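Local coordinates for protein leucine aminopeptidase A1, chloroplastic (Solanum lycopersicum, PDB 5D8N) that removes N-terminal amino acids from peptides as a magnesium-dependent M17 aminopeptidase working as a homohexamer, and takes part in wound signalling and insect defence, at residues V425-P431 with K449-M455; D434-V439 with V495-H499; T16-P22 with A224-T228; F171-F176 with R217-P223; M365-D369 with E380-T384. The protein carries 1 engineered substitution. Where two conformers were deposited one is given. Residues are numbered along the deposited sequence.

Contact 1 of 5, residues V425-P431 with K449-M455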
# COMPACT_ATOMS: atom_id res chain seq x y z
N VAL A 425 3.18 28.00 -4.71
CA VAL A 425 3.45 28.55 -6.03
C VAL A 425 2.59 27.85 -7.08
O VAL A 425 2.67 26.64 -7.26
CB VAL A 425 4.94 28.37 -6.43
CG1 VAL A 425 5.19 29.00 -7.80
CG2 VAL A 425 5.88 29.03 -5.42
N ALA A 426 1.74 28.61 -7.76
CA ALA A 426 0.85 28.03 -8.76
C ALA A 426 1.60 27.85 -10.07
O ALA A 426 2.54 28.58 -10.37
CB ALA A 426 -0.37 28.92 -8.95
N GLY A 427 1.16 26.88 -10.85
CA GLY A 427 1.73 26.64 -12.16
C GLY A 427 0.88 27.27 -13.25
O GLY A 427 -0.33 27.06 -13.31
N ALA A 428 1.54 27.95 -14.18
CA ALA A 428 0.90 28.64 -15.29
C ALA A 428 1.30 27.94 -16.58
O ALA A 428 2.49 27.74 -16.86
CB ALA A 428 1.35 30.10 -15.32
N PHE A 429 0.30 27.63 -17.39
CA PHE A 429 0.51 26.93 -18.65
C PHE A 429 -0.18 27.69 -19.77
O PHE A 429 -1.37 27.97 -19.67
CB PHE A 429 -0.10 25.53 -18.60
CG PHE A 429 0.49 24.65 -17.53
CD1 PHE A 429 0.01 24.70 -16.25
CD2 PHE A 429 1.40 23.67 -17.87
CE1 PHE A 429 0.53 23.88 -15.27
CE2 PHE A 429 1.93 22.85 -16.89
CZ PHE A 429 1.51 22.97 -15.58
N THR A 430 0.58 28.04 -20.81
CA THR A 430 -0.02 28.71 -21.96
C THR A 430 0.78 28.46 -23.22
O THR A 430 1.99 28.41 -23.17
CB THR A 430 -0.14 30.23 -21.71
OG1 THR A 430 -0.73 30.87 -22.84
CG2 THR A 430 1.21 30.85 -21.46
N PRO A 431 0.09 28.31 -24.37
CA PRO A 431 0.76 28.37 -25.67
C PRO A 431 1.22 29.77 -26.04
O PRO A 431 1.93 29.95 -27.02
CB PRO A 431 -0.32 27.90 -26.66
CG PRO A 431 -1.39 27.27 -25.82
CD PRO A 431 -1.33 27.97 -24.49
N LYS A 449 2.42 34.40 -5.99
CA LYS A 449 3.48 33.54 -6.52
C LYS A 449 2.95 32.55 -7.54
O LYS A 449 2.05 31.76 -7.24
CB LYS A 449 4.16 32.73 -5.41
CG LYS A 449 4.85 33.57 -4.35
CD LYS A 449 5.39 32.68 -3.23
CE LYS A 449 5.88 33.59 -2.12
NZ LYS A 449 6.84 32.97 -1.18
N LEU A 450 3.58 32.58 -8.71
CA LEU A 450 3.30 31.63 -9.78
C LEU A 450 4.52 31.44 -10.65
O LEU A 450 5.48 32.22 -10.60
CB LEU A 450 2.06 32.06 -10.59
CG LEU A 450 1.99 33.43 -11.25
CD1 LEU A 450 2.83 33.49 -12.51
CD2 LEU A 450 0.57 33.80 -11.59
N TRP A 451 4.50 30.39 -11.47
CA TRP A 451 5.65 30.04 -12.29
C TRP A 451 5.14 29.34 -13.55
O TRP A 451 4.36 28.39 -13.47
CB TRP A 451 6.57 29.11 -11.52
CG TRP A 451 7.92 28.85 -12.15
CD1 TRP A 451 8.27 27.80 -12.95
CD2 TRP A 451 9.08 29.69 -12.06
NE1 TRP A 451 9.60 27.89 -13.30
CE2 TRP A 451 10.13 29.04 -12.75
CE3 TRP A 451 9.31 30.96 -11.51
CZ2 TRP A 451 11.38 29.62 -12.93
CZ3 TRP A 451 10.61 31.50 -11.59
CH2 TRP A 451 11.63 30.82 -12.30
N ARG A 452 5.61 29.80 -14.70
CA ARG A 452 5.24 29.15 -15.94
C ARG A 452 5.87 27.76 -16.04
O ARG A 452 7.04 27.56 -15.68
CB ARG A 452 5.63 29.99 -17.13
CG ARG A 452 4.98 29.50 -18.42
CD ARG A 452 5.56 30.20 -19.64
NE ARG A 452 4.86 29.84 -20.87
CZ ARG A 452 5.15 30.33 -22.07
NH1 ARG A 452 6.06 31.28 -22.21
NH2 ARG A 452 4.42 29.99 -23.13
N MET A 453 5.08 26.82 -16.52
CA MET A 453 5.54 25.46 -16.77
C MET A 453 5.27 25.11 -18.22
O MET A 453 4.39 25.70 -18.86
CB MET A 453 4.76 24.49 -15.87
CG MET A 453 5.01 24.72 -14.40
SD MET A 453 6.64 24.11 -13.91
CE MET A 453 6.35 22.37 -13.91
N PRO A 454 6.06 24.20 -18.78
CA PRO A 454 6.02 24.03 -20.23
C PRO A 454 4.84 23.16 -20.67
O PRO A 454 4.59 22.12 -20.08
CB PRO A 454 7.34 23.30 -20.52
CG PRO A 454 7.57 22.48 -19.28
CD PRO A 454 7.07 23.34 -18.14
N MET A 455 4.21 23.51 -21.78
CA MET A 455 3.27 22.63 -22.42
C MET A 455 3.95 21.70 -23.42
O MET A 455 3.93 21.94 -24.63
CB MET A 455 2.16 23.45 -23.06
CG MET A 455 1.32 24.08 -21.95
SD MET A 455 -0.18 24.87 -22.52
CE MET A 455 -1.11 23.42 -23.00
O HOH W 1 3.46 27.36 -20.81
O HOH W 2 4.65 26.24 -23.00
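Strands 426-429 and 450-452 pair in parallel, with CA-CA distances of 4.5 Å for A426-L450, 5.2 Å for G427-W451 and 4.4 Å for A428-R452. The bonding alternates as a parallel pair requires: A426 N donates to K449 O (3.2 Å), W451 N to A426 O (2.9 Å), A428 N to W451 O (2.9 Å) and M453 N to A428 O (2.8 Å). The two backbones part beyond F429, where R452 takes over. Its fully extended side chain brings NH2 to 2.9 Å from T430 O, while D433 is its salt-bridge partner. Water 1 fills the remaining gap, accepting from T430 N (3.0 Å) and R452 NE (2.8 Å) and donating to M453 O (2.7 Å). T430 OG1 is bonded to W497 O, and W451 NE1 to R452 O of the second subunit. Apolar packing is closest at F429 CE2-M453 CB, 3.4 Å. This pair is the outer end of the eight-stranded catalytic sheet within the chain and belongs to a beta-alpha-beta unit whose helix, 433-446, rests against L450 and R452. Strand 496-501 flanks 426-429 in antiparallel orientation, and helix 479-488 packs on F429 and M455.

Contact 2 of 5, residues D434-V439 with V495-H499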
# COMPACT_ATOMS: atom_id res chain seq x y z
N ASP A 434 3.11 35.93 -24.97
CA ASP A 434 2.68 37.26 -24.56
C ASP A 434 1.76 37.19 -23.34
O ASP A 434 1.86 38.04 -22.46
CB ASP A 434 1.95 38.01 -25.69
CG ASP A 434 1.65 39.46 -25.33
OD1 ASP A 434 2.63 40.21 -25.13
OD2 ASP A 434 0.47 39.86 -25.18
N LEU A 435 0.81 36.25 -23.33
CA LEU A 435 -0.12 36.17 -22.22
C LEU A 435 0.61 35.69 -20.98
O LEU A 435 0.34 36.20 -19.90
CB LEU A 435 -1.28 35.25 -22.56
CG LEU A 435 -2.34 35.03 -21.49
CD1 LEU A 435 -2.89 36.35 -20.98
CD2 LEU A 435 -3.44 34.14 -22.04
N ALA A 436 1.61 34.82 -21.15
CA ALA A 436 2.43 34.41 -20.02
C ALA A 436 3.05 35.64 -19.38
O ALA A 436 3.05 35.80 -18.15
CB ALA A 436 3.52 33.44 -20.44
N ARG A 437 3.61 36.50 -20.22
CA ARG A 437 4.29 37.70 -19.75
C ARG A 437 3.32 38.64 -19.02
O ARG A 437 3.66 39.18 -17.97
CB ARG A 437 5.00 38.44 -20.89
CG ARG A 437 5.68 39.72 -20.44
CD ARG A 437 6.12 40.63 -21.60
NE ARG A 437 5.08 40.69 -22.62
CZ ARG A 437 3.94 41.35 -22.50
NH1 ARG A 437 3.78 42.27 -21.55
NH2 ARG A 437 2.97 41.09 -23.35
N GLU A 438 2.12 38.82 -19.56
CA GLU A 438 1.10 39.63 -18.91
C GLU A 438 0.79 39.06 -17.51
O GLU A 438 0.60 39.82 -16.55
CB GLU A 438 -0.21 39.64 -19.71
CG GLU A 438 -0.26 40.50 -20.97
CD GLU A 438 -1.58 40.35 -21.74
OE1 GLU A 438 -2.63 39.95 -21.20
OE2 GLU A 438 -1.55 40.54 -22.97
N VAL A 439 0.68 37.73 -17.40
CA VAL A 439 0.25 37.12 -16.14
C VAL A 439 1.39 37.17 -15.12
O VAL A 439 1.16 37.53 -13.97
CB VAL A 439 -0.31 35.70 -16.34
CG1 VAL A 439 -0.52 34.98 -15.01
CG2 VAL A 439 -1.63 35.77 -17.09
N VAL A 495 -7.90 32.08 -29.80
CA VAL A 495 -8.05 32.79 -28.53
C VAL A 495 -6.77 32.60 -27.74
O VAL A 495 -6.25 31.50 -27.63
CB VAL A 495 -9.28 32.25 -27.79
CG1 VAL A 495 -9.42 32.91 -26.43
CG2 VAL A 495 -10.54 32.50 -28.61
N GLN A 496 -6.25 33.65 -27.12
CA GLN A 496 -5.12 33.47 -26.21
C GLN A 496 -5.62 32.92 -24.88
O GLN A 496 -6.67 33.31 -24.39
CB GLN A 496 -4.42 34.80 -25.94
CG GLN A 496 -3.86 35.48 -27.17
CD GLN A 496 -2.94 36.63 -26.79
OE1 GLN A 496 -2.77 36.95 -25.63
NE2 GLN A 496 -2.44 37.31 -27.79
N TRP A 497 -4.93 31.92 -24.35
CA TRP A 497 -5.44 31.17 -23.21
C TRP A 497 -4.30 30.72 -22.32
O TRP A 497 -3.27 30.24 -22.78
CB TRP A 497 -6.28 30.00 -23.69
CG TRP A 497 -6.43 28.90 -22.66
CD1 TRP A 497 -7.21 28.94 -21.52
CD2 TRP A 497 -5.68 27.69 -22.59
NE1 TRP A 497 -7.05 27.79 -20.81
CE2 TRP A 497 -6.14 26.99 -21.46
CE3 TRP A 497 -4.83 27.04 -23.48
CZ2 TRP A 497 -5.70 25.71 -21.14
CZ3 TRP A 497 -4.35 25.78 -23.13
CH2 TRP A 497 -4.80 25.13 -21.99
N LEU A 498 -4.50 30.96 -21.03
CA LEU A 498 -3.60 30.47 -19.99
C LEU A 498 -4.36 29.73 -18.89
O LEU A 498 -5.39 30.19 -18.39
CB LEU A 498 -2.81 31.62 -19.39
CG LEU A 498 -1.77 31.29 -18.30
CD1 LEU A 498 -0.67 32.32 -18.40
CD2 LEU A 498 -2.35 31.34 -16.91
N HIS A 499 -3.75 28.65 -18.45
CA HIS A 499 -4.31 27.78 -17.42
C HIS A 499 -3.44 27.90 -16.17
O HIS A 499 -2.22 27.72 -16.23
CB HIS A 499 -4.31 26.32 -17.91
CG HIS A 499 -4.38 25.31 -16.82
ND1 HIS A 499 -5.46 25.19 -15.98
CD2 HIS A 499 -3.56 24.27 -16.51
CE1 HIS A 499 -5.29 24.17 -15.16
NE2 HIS A 499 -4.14 23.59 -15.47
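Two leucines and a glutamine account for most of the 281 Å² buried here: L435 contributes 80 Å², L498 79 Å² and Q496 57 Å². Helix 434-439 lies over strand 496-499, with segment axes 8.5 Å apart at their closest and inclined at 53°; the nearest CA pair, L435-Q496, is 6.9 Å apart. L435 points its CA-CB bond at the strand and drives CD2 against the main chain itself, 3.5 Å from both W497 N and L498 N and 3.7 Å from L498 CB. L498 answers from the strand: its CD1 lies 3.8 Å from V439 CG2 and 4.1 Å from A436 CA, spanning one turn of the helix. Q496, two residues earlier and so facing the same way, rests its amide oxygen against the leucine, OE1 3.8 Å from L435 CB, a van der Waals contact. W497, between them, points away; its NE1 bonds D409 on the far side of the sheet, and strand 406-411 is the parallel neighbour of 496-501. The two segments exchange no hydrogen bonds: V439 N bonds L435 O (3.0 Å) inside the helix, Q496 and L498 bond strand 406-411 through their main chains, and W497 N is taken by the side chain of N432. The interface is therefore held by shape and by exclusion of water from leucine and valine methyls, the ordinary chemistry of a helix packed on an alpha/beta sheet.

Contact 3 of 5, residues T16-P22 with A224-T228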
# COMPACT_ATOMS: atom_id res chain seq x y z
N THR A 16 -30.73 22.23 5.07
CA THR A 16 -29.31 21.95 5.06
C THR A 16 -28.98 20.60 5.71
O THR A 16 -29.41 20.30 6.82
CB THR A 16 -28.60 23.09 5.78
OG1 THR A 16 -28.86 24.30 5.05
CG2 THR A 16 -27.10 22.88 5.84
N LEU A 17 -28.19 19.79 5.03
CA LEU A 17 -27.67 18.55 5.61
C LEU A 17 -26.86 18.82 6.88
O LEU A 17 -26.07 19.75 6.93
CB LEU A 17 -26.82 17.78 4.60
CG LEU A 17 -26.23 16.45 5.11
CD1 LEU A 17 -26.14 15.44 3.97
CD2 LEU A 17 -24.87 16.65 5.74
N GLY A 18 -27.20 18.13 7.96
CA GLY A 18 -26.59 18.39 9.27
C GLY A 18 -27.16 19.55 10.06
O GLY A 18 -26.68 19.86 11.14
N LEU A 19 -28.16 20.22 9.49
CA LEU A 19 -28.89 21.29 10.14
C LEU A 19 -28.01 22.47 10.53
O LEU A 19 -28.26 23.15 11.51
CB LEU A 19 -29.65 20.76 11.37
CG LEU A 19 -30.63 19.64 11.04
CD1 LEU A 19 -31.29 19.12 12.31
CD2 LEU A 19 -31.67 20.14 10.04
N THR A 20 -26.95 22.68 9.76
CA THR A 20 -25.96 23.68 10.08
C THR A 20 -26.43 25.04 9.60
O THR A 20 -26.97 25.19 8.51
CB THR A 20 -24.59 23.28 9.52
OG1 THR A 20 -24.17 22.10 10.22
CG2 THR A 20 -23.56 24.39 9.71
N ARG A 21 -26.28 26.02 10.48
CA ARG A 21 -26.70 27.38 10.18
C ARG A 21 -25.51 28.32 10.36
O ARG A 21 -24.95 28.45 11.44
CB ARG A 21 -27.85 27.79 11.10
CG ARG A 21 -28.37 29.20 10.85
CD ARG A 21 -29.43 29.59 11.87
NE ARG A 21 -29.95 30.94 11.68
CZ ARG A 21 -31.10 31.38 12.19
NH1 ARG A 21 -31.85 30.58 12.94
NH2 ARG A 21 -31.52 32.61 11.94
N PRO A 22 -25.03 28.89 9.26
CA PRO A 22 -23.92 29.84 9.43
C PRO A 22 -24.28 31.01 10.34
O PRO A 22 -25.41 31.50 10.30
CB PRO A 22 -23.66 30.36 8.02
CG PRO A 22 -24.45 29.48 7.11
CD PRO A 22 -25.56 28.85 7.90
N ALA A 224 -19.18 21.87 1.57
CA ALA A 224 -20.06 21.55 0.45
C ALA A 224 -21.54 21.43 0.81
O ALA A 224 -22.38 21.55 -0.08
CB ALA A 224 -19.58 20.28 -0.22
N ASN A 225 -21.86 21.16 2.07
CA ASN A 225 -23.26 21.10 2.51
C ASN A 225 -23.85 22.50 2.69
O ASN A 225 -25.06 22.66 2.81
CB ASN A 225 -23.46 20.22 3.75
CG ASN A 225 -22.73 20.71 4.98
OD1 ASN A 225 -21.56 21.07 4.94
ND2 ASN A 225 -23.43 20.70 6.11
N ILE A 226 -23.01 23.51 2.62
CA ILE A 226 -23.45 24.91 2.71
C ILE A 226 -23.29 25.62 1.36
O ILE A 226 -24.23 26.20 0.84
CB ILE A 226 -22.57 25.65 3.76
CG1 ILE A 226 -22.76 25.07 5.16
CG2 ILE A 226 -22.84 27.15 3.75
CD1 ILE A 226 -24.13 25.30 5.78
N VAL A 227 -22.10 25.57 0.76
CA VAL A 227 -21.92 26.08 -0.59
C VAL A 227 -22.10 24.97 -1.62
O VAL A 227 -21.15 24.24 -1.93
CB VAL A 227 -20.59 26.83 -0.77
CG1 VAL A 227 -20.36 27.22 -2.24
CG2 VAL A 227 -20.61 28.12 0.05
N THR A 228 -23.36 24.76 -1.98
CA THR A 228 -23.78 23.90 -3.06
C THR A 228 -23.71 24.68 -4.36
O THR A 228 -23.43 25.87 -4.35
CB THR A 228 -25.24 23.50 -2.85
OG1 THR A 228 -26.03 24.68 -2.77
CG2 THR A 228 -25.39 22.71 -1.54
O HOH W 3 -27.52 24.46 2.36
O HOH W 4 -26.94 20.61 2.38
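T16 opens the contact through its methyl: CG2 lies 3.7 Å from N225 O and 3.8 Å from I226 CD1, while OG1 reaches N225 O through water 3 (3.0 and 3.1 Å respectively). L17 supplies the direct polar link, its O accepting from N225 ND2 at 2.9 Å with an N-H...O angle of 155°. L17 N gives its hydrogen to water 4 (3.0 Å), which donates to N225 O (2.8 Å). G18, with phi 81°, lets the chain turn, and the bend is closed by L19 N to T16 O at 2.9 Å. T20 then sets CG2 4.1 Å from I226 CD1, its OG1 being bonded to I370 O of the third subunit. P22 ends the walk, CD 4.4 Å from I226 CD1. N225 ND2 also bonds I370 O of that subunit, so one amide group ties the N-terminal tail, the loop leading to T228 at the N-cap of helix 229-242, and a neighbouring chain: a side-chain-to-backbone bridge at a subunit interface of the M17 homohexamer.

Contact 4 of 5, residues F171-F176 with R217-P223. With MG (magnesium ion), chain H.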
# COMPACT_ATOMS: atom_id res chain seq x y z
N PHE A 171 -9.16 39.35 9.05
CA PHE A 171 -10.31 38.52 8.72
C PHE A 171 -10.28 37.24 9.55
O PHE A 171 -9.26 36.58 9.62
CB PHE A 171 -10.29 38.17 7.24
CG PHE A 171 -11.28 37.10 6.86
CD1 PHE A 171 -12.64 37.36 6.88
CD2 PHE A 171 -10.85 35.84 6.53
CE1 PHE A 171 -13.55 36.42 6.44
CE2 PHE A 171 -11.75 34.88 6.14
CZ PHE A 171 -13.10 35.18 6.05
N GLU A 172 -11.41 36.90 10.16
CA GLU A 172 -11.54 35.63 10.88
C GLU A 172 -12.93 35.06 10.56
O GLU A 172 -13.93 35.77 10.63
CB GLU A 172 -11.39 35.82 12.40
CG GLU A 172 -10.89 34.59 13.14
CD GLU A 172 -10.96 34.68 14.67
OE1 GLU A 172 -11.89 35.31 15.23
OE2 GLU A 172 -10.12 34.05 15.34
N ASP A 173 -12.96 33.84 10.04
CA ASP A 173 -14.19 33.24 9.58
C ASP A 173 -14.74 32.40 10.72
O ASP A 173 -14.32 31.27 10.94
CB ASP A 173 -13.93 32.42 8.31
CG ASP A 173 -15.22 32.06 7.58
OD1 ASP A 173 -16.30 32.21 8.19
OD2 ASP A 173 -15.17 31.53 6.44
N ASN A 174 -15.79 32.91 11.36
CA ASN A 174 -16.41 32.24 12.49
C ASN A 174 -17.83 31.76 12.25
O ASN A 174 -18.59 31.53 13.19
CB ASN A 174 -16.43 33.19 13.69
CG ASN A 174 -15.05 33.48 14.22
OD1 ASN A 174 -14.23 32.58 14.37
ND2 ASN A 174 -14.76 34.74 14.39
N ARG A 175 -18.21 31.73 10.98
CA ARG A 175 -19.56 31.35 10.64
C ARG A 175 -19.97 29.95 11.13
O ARG A 175 -21.16 29.70 11.27
CB ARG A 175 -19.70 31.40 9.12
CG ARG A 175 -19.71 32.80 8.53
CD ARG A 175 -19.79 32.73 7.01
NE ARG A 175 -18.58 32.13 6.47
CZ ARG A 175 -18.49 31.55 5.27
NH1 ARG A 175 -19.51 31.61 4.43
NH2 ARG A 175 -17.36 30.94 4.90
N PHE A 176 -19.03 29.02 11.28
CA PHE A 176 -19.37 27.64 11.60
C PHE A 176 -18.87 27.13 12.95
O PHE A 176 -18.80 25.93 13.16
CB PHE A 176 -18.86 26.69 10.51
CG PHE A 176 -19.20 27.16 9.13
CD1 PHE A 176 -20.50 27.10 8.68
CD2 PHE A 176 -18.24 27.73 8.33
CE1 PHE A 176 -20.85 27.63 7.46
CE2 PHE A 176 -18.58 28.25 7.10
CZ PHE A 176 -19.90 28.23 6.68
N ARG A 217 -12.17 33.59 0.12
CA ARG A 217 -11.90 32.79 1.32
C ARG A 217 -13.18 32.19 1.87
O ARG A 217 -13.22 30.99 2.18
CB ARG A 217 -11.29 33.66 2.42
CG ARG A 217 -9.90 34.15 2.06
CD ARG A 217 -9.22 34.81 3.23
NE ARG A 217 -7.88 35.24 2.84
CZ ARG A 217 -7.05 35.88 3.66
NH1 ARG A 217 -7.43 36.10 4.92
NH2 ARG A 217 -5.93 36.42 3.19
N GLU A 218 -14.23 33.01 1.95
CA GLU A 218 -15.50 32.50 2.48
C GLU A 218 -16.12 31.39 1.65
O GLU A 218 -16.59 30.38 2.19
CB GLU A 218 -16.50 33.64 2.65
CG GLU A 218 -16.17 34.54 3.83
CD GLU A 218 -17.19 35.66 4.00
OE1 GLU A 218 -17.75 36.11 2.97
OE2 GLU A 218 -17.36 36.15 5.14
N LEU A 219 -15.99 31.51 0.34
CA LEU A 219 -16.58 30.52 -0.54
C LEU A 219 -15.87 29.18 -0.38
O LEU A 219 -16.49 28.13 -0.43
CB LEU A 219 -16.55 30.99 -1.99
CG LEU A 219 -17.49 32.15 -2.29
CD1 LEU A 219 -17.26 32.64 -3.71
CD2 LEU A 219 -18.94 31.73 -2.11
N VAL A 220 -14.56 29.22 -0.16
CA VAL A 220 -13.75 28.03 -0.01
C VAL A 220 -13.88 27.47 1.41
O VAL A 220 -13.97 26.28 1.58
CB VAL A 220 -12.27 28.31 -0.35
CG1 VAL A 220 -11.42 27.07 -0.13
CG2 VAL A 220 -12.13 28.76 -1.80
N ASN A 221 -13.72 28.29 2.44
CA ASN A 221 -13.89 27.82 3.79
C ASN A 221 -15.20 27.05 3.98
O ASN A 221 -15.27 26.16 4.81
CB ASN A 221 -13.88 28.99 4.77
CG ASN A 221 -12.49 29.51 5.05
OD1 ASN A 221 -11.48 28.90 4.74
ND2 ASN A 221 -12.44 30.71 5.61
N ALA A 222 -16.29 27.54 3.40
CA ALA A 222 -17.58 26.93 3.62
C ALA A 222 -17.53 25.51 3.06
O ALA A 222 -17.00 25.27 1.98
CB ALA A 222 -18.66 27.74 2.94
N PRO A 223 -18.13 24.56 3.78
CA PRO A 223 -18.20 23.18 3.31
C PRO A 223 -19.27 23.00 2.25
O PRO A 223 -20.16 23.85 2.06
CB PRO A 223 -18.55 22.44 4.59
CG PRO A 223 -19.49 23.39 5.27
CD PRO A 223 -18.92 24.74 5.01
MG MG H . -15.28 24.52 1.04
O HOH W 5 -6.94 36.40 8.22
O HOH W 6 -16.93 35.14 7.69
O HOH W 7 -19.63 31.47 1.60
O HOH W 8 -16.31 25.55 -0.74
O HOH W 9 -14.09 23.45 2.55
O HOH W 10 -16.27 22.73 0.23
O HOH W 11 -13.83 24.07 -0.49
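A magnesium site built on main-chain carbonyls, separate from the dinuclear catalytic centre, marks this end of helix 197-221. The ion is held by V220 O (2.3 Å), A222 O (2.1 Å) and four waters, giving six ligands. The helix end also receives the loop 171-176. R175 NH2 donates to E218 O (2.9 Å), a carbonyl that already accepts from A222 N (3.1 Å). The guanidinium is oriented by D173, with R175 NE 2.9 Å from D173 OD1 and R175 NH2 2.7 Å from D173 OD2, a two-point salt bridge. D173 OD2 accepts in addition from N221 ND2 (3.0 Å); N221 OD1 is bonded to A514 N. F171 CZ packs 3.8 Å from E218 CG. Beyond the helix, P223 CD sits over the F176 ring, 4.2 Å from its centroid and 18° off the normal, a CH-pi contact. Linking the N-terminal domain to the helix entering the catalytic domain, these contacts form a domain junction of the two-domain M17 aminopeptidase fold.

Contact 5 of 5, residues M365-D369 with E380-T384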
# COMPACT_ATOMS: atom_id res chain seq x y z
N MET A 365 -21.76 8.83 -13.49
CA MET A 365 -20.79 8.37 -14.48
C MET A 365 -19.89 7.28 -13.90
O MET A 365 -19.55 7.33 -12.73
CB MET A 365 -19.95 9.56 -14.95
CG MET A 365 -18.84 9.21 -15.92
SD MET A 365 -18.07 10.67 -16.66
CE MET A 365 -17.51 11.57 -15.24
N ARG A 366 -19.56 6.28 -14.70
CA ARG A 366 -18.66 5.21 -14.30
C ARG A 366 -17.29 5.45 -14.89
O ARG A 366 -17.20 5.96 -15.99
CB ARG A 366 -19.19 3.87 -14.83
CG ARG A 366 -20.56 3.42 -14.31
CD ARG A 366 -21.35 2.71 -15.40
NE ARG A 366 -21.78 3.68 -16.39
CZ ARG A 366 -22.97 4.29 -16.38
NH1 ARG A 366 -23.97 3.75 -15.70
NH2 ARG A 366 -23.13 5.42 -17.06
N PRO A 367 -16.24 4.89 -14.27
CA PRO A 367 -14.97 4.88 -14.96
C PRO A 367 -15.13 4.12 -16.26
O PRO A 367 -15.80 3.08 -16.24
CB PRO A 367 -14.02 4.16 -13.98
CG PRO A 367 -14.87 3.55 -12.93
CD PRO A 367 -16.15 4.32 -12.92
N GLY A 368 -14.43 4.54 -17.31
CA GLY A 368 -14.54 3.92 -18.64
C GLY A 368 -15.60 4.55 -19.54
O GLY A 368 -15.60 4.36 -20.76
N ASP A 369 -16.55 5.26 -18.95
CA ASP A 369 -17.57 5.92 -19.74
C ASP A 369 -16.93 6.84 -20.78
O ASP A 369 -15.88 7.42 -20.53
CB ASP A 369 -18.52 6.75 -18.86
CG ASP A 369 -19.54 5.89 -18.12
OD1 ASP A 369 -19.57 4.66 -18.27
OD2 ASP A 369 -20.38 6.49 -17.41
N GLU A 380 -12.64 9.44 -23.09
CA GLU A 380 -12.74 8.22 -22.29
C GLU A 380 -12.28 8.49 -20.87
O GLU A 380 -11.16 8.93 -20.63
CB GLU A 380 -11.90 7.09 -22.88
CG GLU A 380 -11.93 5.83 -22.02
CD GLU A 380 -11.07 4.71 -22.59
OE1 GLU A 380 -10.10 4.97 -23.36
OE2 GLU A 380 -11.48 3.56 -22.30
N VAL A 381 -13.18 8.29 -19.93
CA VAL A 381 -12.90 8.72 -18.57
C VAL A 381 -12.20 7.57 -17.87
O VAL A 381 -12.84 6.75 -17.23
CB VAL A 381 -14.18 9.18 -17.85
CG1 VAL A 381 -13.87 9.58 -16.42
CG2 VAL A 381 -14.81 10.35 -18.58
N ASN A 382 -10.88 7.50 -17.97
CA ASN A 382 -10.14 6.41 -17.36
C ASN A 382 -9.93 6.62 -15.86
O ASN A 382 -9.56 5.67 -15.16
CB ASN A 382 -8.79 6.18 -18.04
CG ASN A 382 -7.87 7.38 -17.90
OD1 ASN A 382 -8.27 8.51 -18.18
ND2 ASN A 382 -6.59 7.13 -17.67
N ASN A 383 -10.16 7.84 -15.37
CA ASN A 383 -9.95 8.11 -13.95
C ASN A 383 -10.99 9.09 -13.42
O ASN A 383 -10.96 10.27 -13.78
CB ASN A 383 -8.55 8.68 -13.76
CG ASN A 383 -8.19 8.93 -12.31
OD1 ASN A 383 -8.72 8.32 -11.39
ND2 ASN A 383 -7.27 9.85 -12.10
N THR A 384 -11.86 8.61 -12.54
CA THR A 384 -12.92 9.42 -11.96
C THR A 384 -12.49 10.39 -10.86
O THR A 384 -13.27 11.25 -10.44
CB THR A 384 -14.08 8.55 -11.42
OG1 THR A 384 -13.55 7.61 -10.49
CG2 THR A 384 -14.79 7.84 -12.58
O HOH W 12 -13.89 2.66 -22.07
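A type II beta turn, R366 to D369, docks on an inverse gamma turn centred on V381. Two backbone bonds join them, G368 N to V381 O (2.7 Å, 170°) and V381 N to D369 O (2.9 Å, 166°), and D369 N to R366 O (3.1 Å) closes the beta turn. G368, at phi 91° and psi -20°, occupies a position that calls for glycine. The side chains brace this frame. R366, with chi2 at 144° between wells, curls back so that NE lies 3.1 Å from D369 OD1 and NH2 3.0 Å from D369 OD2; its NH1 meets E357 of the fourth subunit. D369, chi1 m, brings OD2 to 2.8 Å from R366 N as well. M365 is extended through chi1 and chi2 (t, t), then turns at chi3 (p), leaving SD 3.8 Å from V381 CG2. T384 adopts p and places CG2 3.8 Å from P367 CD, close in sequence to the magnesium ligands D385 and E387. E380 is extended (t, t), with OE1 bonded to S465 and OE2 in a salt bridge to K323 of the fourth subunit. Water 12 completes the junction, donating to G368 O at 2.7 Å and E380 OE2 at 2.6 Å.

The five contacts fall into two touching pairs and one outlier. Contacts 1 and 2, centres 10 Å apart, share the catalytic sheet: F429 O meets H499 N at 2.8 Å. The F429 and W497 side chains each lie about 10 Å from that of R389, the predicted active-site arginine. Contacts 3 and 4, centres 12 Å apart, join through V227 CG2-A222 CB at 3.5 Å, contact 4 being nested within the loop closed by contact 3. Contact 5 is remote within the chain, its centre 29 Å from that of contact 3, yet the hexamer reunites them: L17 and N225 pack on D369 and R366 of the third subunit, and P223 on its G368. T384 lies about 3 Å, side chain to side chain, from the metal ligand E387.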